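Alpha-L-arabinosidase (Xanthomonas axonopodis pv. citri, PDB 6D25) probably hydrolyses terminal alpha-L-arabinofuranosyl groups from arabinoxylans, including those on internal di-substituted units, as a family GH51 arabinofuranosidase. Local coordinates at residues A150-N155 and A165-Y170; A307-Y312 and V318-D323; P417-G422 and N447-A452. One frame throughout, in Å; residues are numbered along the deposited sequence.

Overall arrangement
Contacts 1 and 2 belong to the (beta/alpha)8 barrel, whereas contact 3 lies in the C-terminal beta domain, where that domain meets the barrel. The first two each pin a barrel helix onto a strand of one parallel sheet, and Tyr151 OH and Asp323 OD2 probably bridge them with a weak hydrogen bond. Their touching residues are all buried, and the chemistry is apolar: a tryptophan face in contact 1, a methionine tip in contact 2. Contact 3, centred about 32 Å from contact 2, is more polar and nearer the surface at Ala450. Helix 285-312 connects the two, packing its C-terminal end in contact 2 and its N-terminal end against contact 3.

Contact 1: residues A150-N155 and A165-Y170; sequences AYIAGN and AQWAEY
Ile152 and Trp167 join strand 149-154 to helix 161-172, a beta-alpha unit of the (beta/alpha)8 barrel in which the helix returns nearly antiparallel to its strand, at 155°. The axes of the two short segments lie 10.4 Å apart, a span that Trp167, a long and flat side chain, bridges from the helix side. Its CG is anti to the backbone N (chi1 -162°), and the indole runs out to the strand with the six-membered ring leading. Ile152 meets this ring over one face. Its CG2 branch makes the approach, 3.8 Å from the ring centroid and 27° off the normal, in a CH-pi contact. The nearest ring atom is CZ3, 3.5 Å from Ile152 CG2, with CH2 at 3.6 Å, so the methyl sits closer to the outer end of the indole than to its five-membered ring. A beta-branched residue suits this place because CG2, set directly on CB, can meet the indole while CG1 leaves in another direction; Ile152 also packs on Phe139 and Met140 of helix 136-146. Ala153 turns its CB away from the helix, and its small methyl settles against Ala102 and Asn201. Gly154 adds a bare backbone, its CA 4.3 Å from Trp167 CZ3. The polar end of the indole is fixed separately by a hydrogen bond from NE1 to Thr136 OG1, and the rings of Trp167 and Trp107 stack. At the opposite, strand-facing end, the carbonyl oxygen Ala153 O lies in the indole plane, 3.7 Å from the CZ3 edge of Trp167.

Contact 2: residues A307-Y312 and V318-D323; sequences AIMDKY and VALVVD
Met309 leaves helix 285-312 with CG anti to its own carbonyl carbon (chi1 -65°), continues extended through chi2 (174°), and bends only at chi3 (81°). The straight part carries the sulfur across to the strand, and the final bend lays the terminal methyl beside the backbone of Val318 and Ala319. Sulfur and methyl thus have different partners. SD rests against Leu320, 3.9 Å from CD1 and 4.0 Å from CB, so one delta branch and the base of the leucine share the contact. CE reaches the neighbouring valine, 3.7 Å from Val318 CG1, and the two side chains meet at about a right angle. The same methyl lies 3.6 Å from Val318 O and 3.9 Å from Ala319 O. Val318 O is not left to this apolar neighbour, since it accepts a hydrogen bond from Arg365 NH1. This is the helix-to-strand half of a beta-alpha-beta crossover in the barrel: strand 262-269 leads through helix 285-312 into strand 319-325, and the two strands lie side by side and parallel. Val318 and Leu320, two residues apart, both direct their CB toward the helix, while Ala319 between them points its methyl away, against Arg367 of strand 366-371. Methionine suits the helix position because its unbranched, flexible chain can fit between a valine and a leucine of different length. Leu263 of strand 262-269 and Arg365 also pack on Met309. Asp310, the residue after Met309, forms a salt bridge from OD1 to Arg365 NH2.

Contact 3: residues P417-G422 and N447-A452; sequences PQYRHG and NLDASA
Tyr419, in strand 418-421, offers a ring face to Asp449 of the loop 447-452. From CB the ring extends toward the loop, with Asp449 CA over its centre, 3.6 Å from the centroid and 13° off the normal, a CH-pi contact. The carboxylate stacks over the same ring with planes 29° apart, and Asp449 OD2 lies 3.2 Å from Tyr419 CD1. The other oxygen holds the loop in shape: Asp449 OD1 uses its anti lone pair for Ser451 N (2.8 Å), an Asx turn, and takes Ala452 N from above the carboxylate plane (2.9 Å). Leu448 O approaches obliquely from the same side, 3.2 Å from Tyr419 CE2, and accepts a hydrogen bond from Trp288 NE1. At the far end the Tyr419 hydroxyl has Glu285 OE2 as its main partner, with only a weak bond from Ala450 N (3.5 Å to Tyr419 OH). Tyrosine suits the site by pairing a broad apolar face with a polar tip. Arg420 then turns away, and His421 packs on Glu285. Strand 424-435 flanks the contact through Val426, which touches both Tyr419 and Leu448, while Trp288 of helix 285-312 packs on Tyr419 and Ala450, seating this beta domain on the barrel.

Contact 1: residues A150-N155 and A165-Y170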
loop_
_atom_site.group_PDB
_atom_site.type_symbol
_atom_site.label_atom_id
_atom_site.label_comp_id
_atom_site.label_asym_id
_atom_site.label_seq_id
_atom_site.Cartn_x
_atom_site.Cartn_y
_atom_site.Cartn_z
ATOM N N ALA A 150 -18.272 17.009 -13.571
ATOM C CA ALA A 150 -17.879 15.650 -13.224
ATOM C C ALA A 150 -17.254 15.653 -11.823
ATOM O O ALA A 150 -16.340 16.446 -11.542
ATOM C CB ALA A 150 -16.866 15.151 -14.232
ATOM N N TYR A 151 -17.726 14.760 -10.961
ATOM C CA TYR A 151 -17.123 14.448 -9.710
ATOM C C TYR A 151 -16.642 12.989 -9.805
ATOM O O TYR A 151 -17.440 12.057 -9.710
ATOM C CB TYR A 151 -18.140 14.728 -8.605
ATOM C CG TYR A 151 -17.755 14.355 -7.189
ATOM C CD1 TYR A 151 -16.517 13.847 -6.855
ATOM C CD2 TYR A 151 -18.668 14.576 -6.168
ATOM C CE1 TYR A 151 -16.217 13.538 -5.537
ATOM C CE2 TYR A 151 -18.371 14.272 -4.842
ATOM C CZ TYR A 151 -17.143 13.748 -4.522
ATOM O OH TYR A 151 -16.861 13.421 -3.231
ATOM N N ILE A 152 -15.354 12.792 -10.049
ATOM C CA ILE A 152 -14.805 11.472 -10.329
ATOM C C ILE A 152 -14.396 10.827 -9.015
ATOM O O ILE A 152 -13.687 11.454 -8.252
ATOM C CB ILE A 152 -13.595 11.578 -11.279
ATOM C CG1 ILE A 152 -14.002 12.114 -12.646
ATOM C CG2 ILE A 152 -12.857 10.230 -11.390
ATOM C CD1 ILE A 152 -14.908 11.185 -13.410
ATOM N N ALA A 153 -14.784 9.576 -8.805
ATOM C CA ALA A 153 -14.419 8.788 -7.611
ATOM C C ALA A 153 -13.269 7.853 -7.977
ATOM O O ALA A 153 -13.448 6.930 -8.774
ATOM C CB ALA A 153 -15.600 8.027 -7.083
ATOM N N GLY A 154 -12.091 8.127 -7.411
ATOM C CA GLY A 154 -10.880 7.347 -7.719
ATOM C C GLY A 154 -10.676 6.152 -6.794
ATOM O O GLY A 154 -11.174 6.090 -5.638
ATOM N N ASN A 155 -9.955 5.165 -7.310
ATOM C CA ASN A 155 -9.684 3.891 -6.646
ATOM C C ASN A 155 -8.408 4.029 -5.799
ATOM O O ASN A 155 -7.286 4.140 -6.326
ATOM C CB ASN A 155 -9.521 2.774 -7.682
ATOM C CG ASN A 155 -9.287 1.395 -7.081
ATOM O OD1 ASN A 155 -8.845 1.286 -5.945
ATOM N ND2 ASN A 155 -9.538 0.326 -7.835
ATOM N N ALA A 165 -3.360 8.623 -10.761
ATOM C CA ALA A 165 -2.491 9.613 -11.337
ATOM C C ALA A 165 -2.616 9.606 -12.875
ATOM O O ALA A 165 -2.747 10.663 -13.530
ATOM C CB ALA A 165 -1.050 9.383 -10.934
ATOM N N GLN A 166 -2.583 8.426 -13.426
ATOM C CA GLN A 166 -2.674 8.285 -14.905
ATOM C C GLN A 166 -4.082 8.653 -15.380
ATOM O O GLN A 166 -4.238 9.212 -16.429
ATOM C CB GLN A 166 -2.269 6.876 -15.328
ATOM C CG GLN A 166 -0.758 6.658 -15.139
ATOM C CD GLN A 166 -0.228 5.449 -15.856
ATOM O OE1 GLN A 166 -0.964 4.493 -16.036
ATOM N NE2 GLN A 166 1.036 5.501 -16.256
ATOM N N TRP A 167 -5.091 8.331 -14.597
ATOM C CA TRP A 167 -6.465 8.630 -15.001
ATOM C C TRP A 167 -6.671 10.142 -15.122
ATOM O O TRP A 167 -7.266 10.600 -16.087
ATOM C CB TRP A 167 -7.467 8.060 -13.996
ATOM C CG TRP A 167 -8.865 7.932 -14.491
ATOM C CD1 TRP A 167 -9.293 8.019 -15.780
ATOM C CD2 TRP A 167 -10.024 7.621 -13.709
ATOM N NE1 TRP A 167 -10.633 7.762 -15.845
ATOM C CE2 TRP A 167 -11.110 7.507 -14.604
ATOM C CE3 TRP A 167 -10.254 7.411 -12.350
ATOM C CZ2 TRP A 167 -12.392 7.205 -14.180
ATOM C CZ3 TRP A 167 -11.529 7.089 -11.930
ATOM C CH2 TRP A 167 -12.568 6.962 -12.841
ATOM N N ALA A 168 -6.196 10.882 -14.124
ATOM C CA ALA A 168 -6.298 12.320 -14.137
ATOM C C ALA A 168 -5.566 12.905 -15.360
ATOM O O ALA A 168 -6.098 13.825 -16.001
ATOM C CB ALA A 168 -5.712 12.900 -12.873
ATOM N N GLU A 169 -4.386 12.386 -15.680
ATOM C CA GLU A 169 -3.647 12.872 -16.841
ATOM C C GLU A 169 -4.431 12.566 -18.131
ATOM O O GLU A 169 -4.583 13.442 -19.010
ATOM C CB GLU A 169 -2.236 12.265 -16.926
ATOM C CG GLU A 169 -1.432 12.686 -18.165
ATOM C CD GLU A 169 -0.054 12.057 -18.293
ATOM O OE1 GLU A 169 0.542 11.784 -17.210
ATOM O OE2 GLU A 169 0.447 11.781 -19.491
ATOM N N TYR A 170 -4.915 11.327 -18.250
ATOM C CA TYR A 170 -5.675 10.920 -19.417
ATOM C C TYR A 170 -6.811 11.910 -19.683
ATOM O O TYR A 170 -7.038 12.333 -20.814
ATOM C CB TYR A 170 -6.250 9.531 -19.189
ATOM C CG TYR A 170 -7.037 8.959 -20.343
ATOM C CD1 TYR A 170 -8.395 9.175 -20.441
ATOM C CD2 TYR A 170 -6.420 8.204 -21.322
ATOM C CE1 TYR A 170 -9.138 8.633 -21.479
ATOM C CE2 TYR A 170 -7.142 7.654 -22.363
ATOM C CZ TYR A 170 -8.511 7.850 -22.442
ATOM O OH TYR A 170 -9.225 7.295 -23.475
#

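Contact 2: residues A307-Y312 and V318-D323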
loop_
_atom_site.group_PDB
_atom_site.type_symbol
_atom_site.label_atom_id
_atom_site.label_comp_id
_atom_site.label_asym_id
_atom_site.label_seq_id
_atom_site.Cartn_x
_atom_site.Cartn_y
_atom_site.Cartn_z
ATOM N N ALA A 307 -18.073 21.152 13.967
ATOM C CA ALA A 307 -17.356 21.708 15.112
ATOM C C ALA A 307 -15.964 21.075 15.207
ATOM O O ALA A 307 -14.975 21.743 15.582
ATOM C CB ALA A 307 -18.156 21.510 16.382
ATOM N N ILE A 308 -15.849 19.799 14.879
ATOM C CA ILE A 308 -14.527 19.177 14.845
ATOM C C ILE A 308 -13.671 19.795 13.727
ATOM O O ILE A 308 -12.468 20.065 13.934
ATOM C CB ILE A 308 -14.650 17.640 14.694
ATOM C CG1 ILE A 308 -15.347 17.038 15.909
ATOM C CG2 ILE A 308 -13.275 17.025 14.478
ATOM C CD1 ILE A 308 -15.830 15.658 15.712
ATOM N N MET A 309 -14.254 19.985 12.553
ATOM C CA MET A 309 -13.529 20.597 11.441
ATOM C C MET A 309 -13.077 22.016 11.815
ATOM O O MET A 309 -11.978 22.404 11.437
ATOM C CB MET A 309 -14.369 20.634 10.162
ATOM C CG MET A 309 -14.676 19.259 9.652
ATOM S SD MET A 309 -15.782 19.208 8.252
ATOM C CE MET A 309 -14.651 19.579 6.893
ATOM N N ASP A 310 -13.866 22.745 12.615
ATOM C CA ASP A 310 -13.517 24.100 13.005
ATOM C C ASP A 310 -12.235 24.120 13.842
ATOM O O ASP A 310 -11.508 25.092 13.798
ATOM C CB ASP A 310 -14.628 24.762 13.811
ATOM C CG ASP A 310 -15.885 25.137 13.029
ATOM O OD1 ASP A 310 -15.849 25.155 11.759
ATOM O OD2 ASP A 310 -16.939 25.362 13.694
ATOM N N LYS A 311 -11.962 23.062 14.616
ATOM C CA LYS A 311 -10.778 23.039 15.479
ATOM C C LYS A 311 -9.515 23.046 14.626
ATOM O O LYS A 311 -8.556 23.629 15.042
ATOM C CB LYS A 311 -10.699 21.763 16.326
ATOM C CG LYS A 311 -11.847 21.550 17.278
ATOM C CD LYS A 311 -11.811 20.168 17.924
ATOM C CE LYS A 311 -10.429 19.595 18.183
ATOM N NZ LYS A 311 -10.550 18.359 18.997
ATOM N N TYR A 312 -9.521 22.374 13.482
ATOM C CA TYR A 312 -8.318 22.238 12.661
ATOM C C TYR A 312 -8.344 23.200 11.472
ATOM O O TYR A 312 -7.291 23.522 10.953
ATOM C CB TYR A 312 -8.169 20.788 12.181
ATOM C CG TYR A 312 -7.932 19.856 13.347
ATOM C CD1 TYR A 312 -6.715 19.869 14.008
ATOM C CD2 TYR A 312 -8.955 19.069 13.850
ATOM C CE1 TYR A 312 -6.495 19.082 15.124
ATOM C CE2 TYR A 312 -8.739 18.270 14.957
ATOM C CZ TYR A 312 -7.504 18.263 15.580
ATOM O OH TYR A 312 -7.296 17.479 16.683
ATOM N N VAL A 318 -11.880 23.818 4.096
ATOM C CA VAL A 318 -12.288 22.473 3.691
ATOM C C VAL A 318 -13.816 22.388 3.739
ATOM O O VAL A 318 -14.429 22.557 4.812
ATOM C CB VAL A 318 -11.672 21.401 4.603
ATOM C CG1 VAL A 318 -12.103 20.004 4.208
ATOM C CG2 VAL A 318 -10.142 21.518 4.666
ATOM N N ALA A 319 -14.427 22.097 2.600
ATOM C CA ALA A 319 -15.874 21.863 2.550
ATOM C C ALA A 319 -16.219 20.550 3.252
ATOM O O ALA A 319 -15.507 19.541 3.112
ATOM C CB ALA A 319 -16.348 21.800 1.116
ATOM N N LEU A 320 -17.363 20.535 3.927
ATOM C CA LEU A 320 -17.984 19.286 4.292
ATOM C C LEU A 320 -18.896 18.896 3.127
ATOM O O LEU A 320 -19.702 19.696 2.635
ATOM C CB LEU A 320 -18.758 19.452 5.603
ATOM C CG LEU A 320 -19.413 18.210 6.191
ATOM C CD1 LEU A 320 -18.412 17.072 6.398
ATOM C CD2 LEU A 320 -20.029 18.594 7.510
ATOM N N VAL A 321 -18.679 17.681 2.644
ATOM C CA VAL A 321 -19.265 17.189 1.419
ATOM C C VAL A 321 -20.180 16.012 1.806
ATOM O O VAL A 321 -19.683 14.965 2.226
ATOM C CB VAL A 321 -18.172 16.751 0.436
ATOM C CG1 VAL A 321 -18.737 16.110 -0.803
ATOM C CG2 VAL A 321 -17.263 17.931 0.068
ATOM N N VAL A 322 -21.494 16.177 1.717
ATOM C CA VAL A 322 -22.363 15.104 2.148
ATOM C C VAL A 322 -22.589 14.228 0.928
ATOM O O VAL A 322 -23.624 14.377 0.271
ATOM C CB VAL A 322 -23.688 15.628 2.719
ATOM C CG1 VAL A 322 -24.590 14.492 3.241
ATOM C CG2 VAL A 322 -23.430 16.621 3.833
ATOM N N ASP A 323 -21.663 13.329 0.598
ATOM C CA ASP A 323 -21.807 12.831 -0.793
ATOM C C ASP A 323 -22.537 11.488 -0.838
ATOM O O ASP A 323 -22.635 10.923 -1.920
ATOM C CB ASP A 323 -20.505 12.893 -1.579
ATOM C CG ASP A 323 -19.442 12.064 -0.932
ATOM O OD1 ASP A 323 -19.780 11.485 0.113
ATOM O OD2 ASP A 323 -18.328 12.002 -1.493
#

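Contact 3: residues P417-G422 and N447-A452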
loop_
_atom_site.group_PDB
_atom_site.type_symbol
_atom_site.label_atom_id
_atom_site.label_comp_id
_atom_site.label_asym_id
_atom_site.label_seq_id
_atom_site.Cartn_x
_atom_site.Cartn_y
_atom_site.Cartn_z
ATOM N N PRO A 417 -44.905 23.893 17.323
ATOM C CA PRO A 417 -45.109 22.781 18.231
ATOM C C PRO A 417 -44.457 21.519 17.644
ATOM O O PRO A 417 -44.092 21.492 16.444
ATOM C CB PRO A 417 -46.624 22.554 18.351
ATOM C CG PRO A 417 -47.253 23.599 17.469
ATOM C CD PRO A 417 -46.156 24.234 16.639
ATOM N N GLN A 418 -44.338 20.496 18.484
ATOM C CA GLN A 418 -43.942 19.184 18.006
ATOM C C GLN A 418 -45.151 18.456 17.429
ATOM O O GLN A 418 -46.282 18.602 17.895
ATOM C CB GLN A 418 -43.317 18.352 19.123
ATOM C CG GLN A 418 -42.039 18.959 19.695
ATOM C CD GLN A 418 -40.893 18.871 18.718
ATOM O OE1 GLN A 418 -40.355 17.797 18.451
ATOM N NE2 GLN A 418 -40.489 20.001 18.182
ATOM N N TYR A 419 -44.877 17.677 16.390
ATOM C CA TYR A 419 -45.751 16.625 15.916
ATOM C C TYR A 419 -45.340 15.331 16.626
ATOM O O TYR A 419 -44.175 14.929 16.514
ATOM C CB TYR A 419 -45.613 16.491 14.399
ATOM C CG TYR A 419 -46.081 15.198 13.774
ATOM C CD1 TYR A 419 -47.265 14.569 14.167
ATOM C CD2 TYR A 419 -45.368 14.639 12.732
ATOM C CE1 TYR A 419 -47.691 13.401 13.555
ATOM C CE2 TYR A 419 -45.772 13.473 12.113
ATOM C CZ TYR A 419 -46.952 12.864 12.511
ATOM O OH TYR A 419 -47.335 11.729 11.859
ATOM N N ARG A 420 -46.270 14.727 17.361
ATOM C CA ARG A 420 -45.948 13.530 18.150
ATOM C C ARG A 420 -46.861 12.388 17.709
ATOM O O ARG A 420 -48.054 12.582 17.523
ATOM C CB ARG A 420 -46.211 13.720 19.650
ATOM C CG ARG A 420 -45.669 15.012 20.232
ATOM C CD ARG A 420 -45.653 14.954 21.768
ATOM N NE ARG A 420 -44.644 15.856 22.311
ATOM C CZ ARG A 420 -44.861 17.130 22.601
ATOM N NH1 ARG A 420 -43.843 17.960 22.792
ATOM N NH2 ARG A 420 -46.109 17.564 22.639
ATOM N N HIS A 421 -46.288 11.212 17.566
ATOM C CA HIS A 421 -47.046 10.015 17.315
ATOM C C HIS A 421 -46.335 8.878 18.030
ATOM O O HIS A 421 -45.160 8.650 17.785
ATOM C CB HIS A 421 -47.197 9.760 15.809
ATOM C CG HIS A 421 -48.089 8.614 15.497
ATOM N ND1 HIS A 421 -49.464 8.717 15.564
ATOM C CD2 HIS A 421 -47.809 7.338 15.162
ATOM C CE1 HIS A 421 -50.005 7.541 15.273
ATOM N NE2 HIS A 421 -49.012 6.682 15.023
ATOM N N GLY A 422 -47.043 8.226 18.935
ATOM C CA GLY A 422 -46.413 7.259 19.842
ATOM C C GLY A 422 -45.276 7.884 20.626
ATOM O O GLY A 422 -45.455 8.953 21.188
ATOM N N ASN A 447 -44.838 20.623 6.102
ATOM C CA ASN A 447 -45.681 20.167 7.218
ATOM C C ASN A 447 -45.446 18.658 7.358
ATOM O O ASN A 447 -45.861 17.879 6.490
ATOM C CB ASN A 447 -47.157 20.471 6.961
ATOM C CG ASN A 447 -48.081 20.158 8.129
ATOM O OD1 ASN A 447 -47.652 19.469 9.087
ATOM N ND2 ASN A 447 -49.327 20.673 8.060
ATOM N N LEU A 448 -44.799 18.260 8.444
ATOM C CA LEU A 448 -44.394 16.864 8.689
ATOM C C LEU A 448 -45.566 16.039 9.208
ATOM O O LEU A 448 -45.478 14.819 9.198
ATOM C CB LEU A 448 -43.260 16.819 9.724
ATOM C CG LEU A 448 -41.876 17.311 9.268
ATOM C CD1 LEU A 448 -41.795 18.825 9.225
ATOM C CD2 LEU A 448 -40.785 16.759 10.180
ATOM N N ASP A 449 -46.617 16.668 9.693
ATOM C CA ASP A 449 -47.729 15.948 10.322
ATOM C C ASP A 449 -48.473 15.159 9.227
ATOM O O ASP A 449 -48.849 15.715 8.193
ATOM C CB ASP A 449 -48.658 16.915 11.069
ATOM C CG ASP A 449 -49.561 16.237 12.080
ATOM O OD1 ASP A 449 -50.283 15.284 11.660
ATOM O OD2 ASP A 449 -49.544 16.674 13.283
ATOM N N ALA A 450 -48.718 13.877 9.482
ATOM C CA ALA A 450 -49.422 13.002 8.535
ATOM C C ALA A 450 -50.901 13.401 8.414
ATOM O O ALA A 450 -51.528 13.023 7.422
ATOM C CB ALA A 450 -49.328 11.544 8.971
ATOM N N SER A 451 -51.489 14.118 9.366
ATOM C CA SER A 451 -52.915 14.402 9.214
ATOM C C SER A 451 -53.316 15.832 9.614
ATOM O O SER A 451 -54.385 16.256 9.190
ATOM C CB SER A 451 -53.754 13.371 9.936
ATOM O OG SER A 451 -53.548 13.476 11.328
ATOM N N ALA A 452 -52.535 16.584 10.383
ATOM C CA ALA A 452 -52.967 17.926 10.834
ATOM C C ALA A 452 -52.422 19.029 9.922
ATOM O O ALA A 452 -51.221 19.097 9.689
ATOM C CB ALA A 452 -52.514 18.173 12.247
#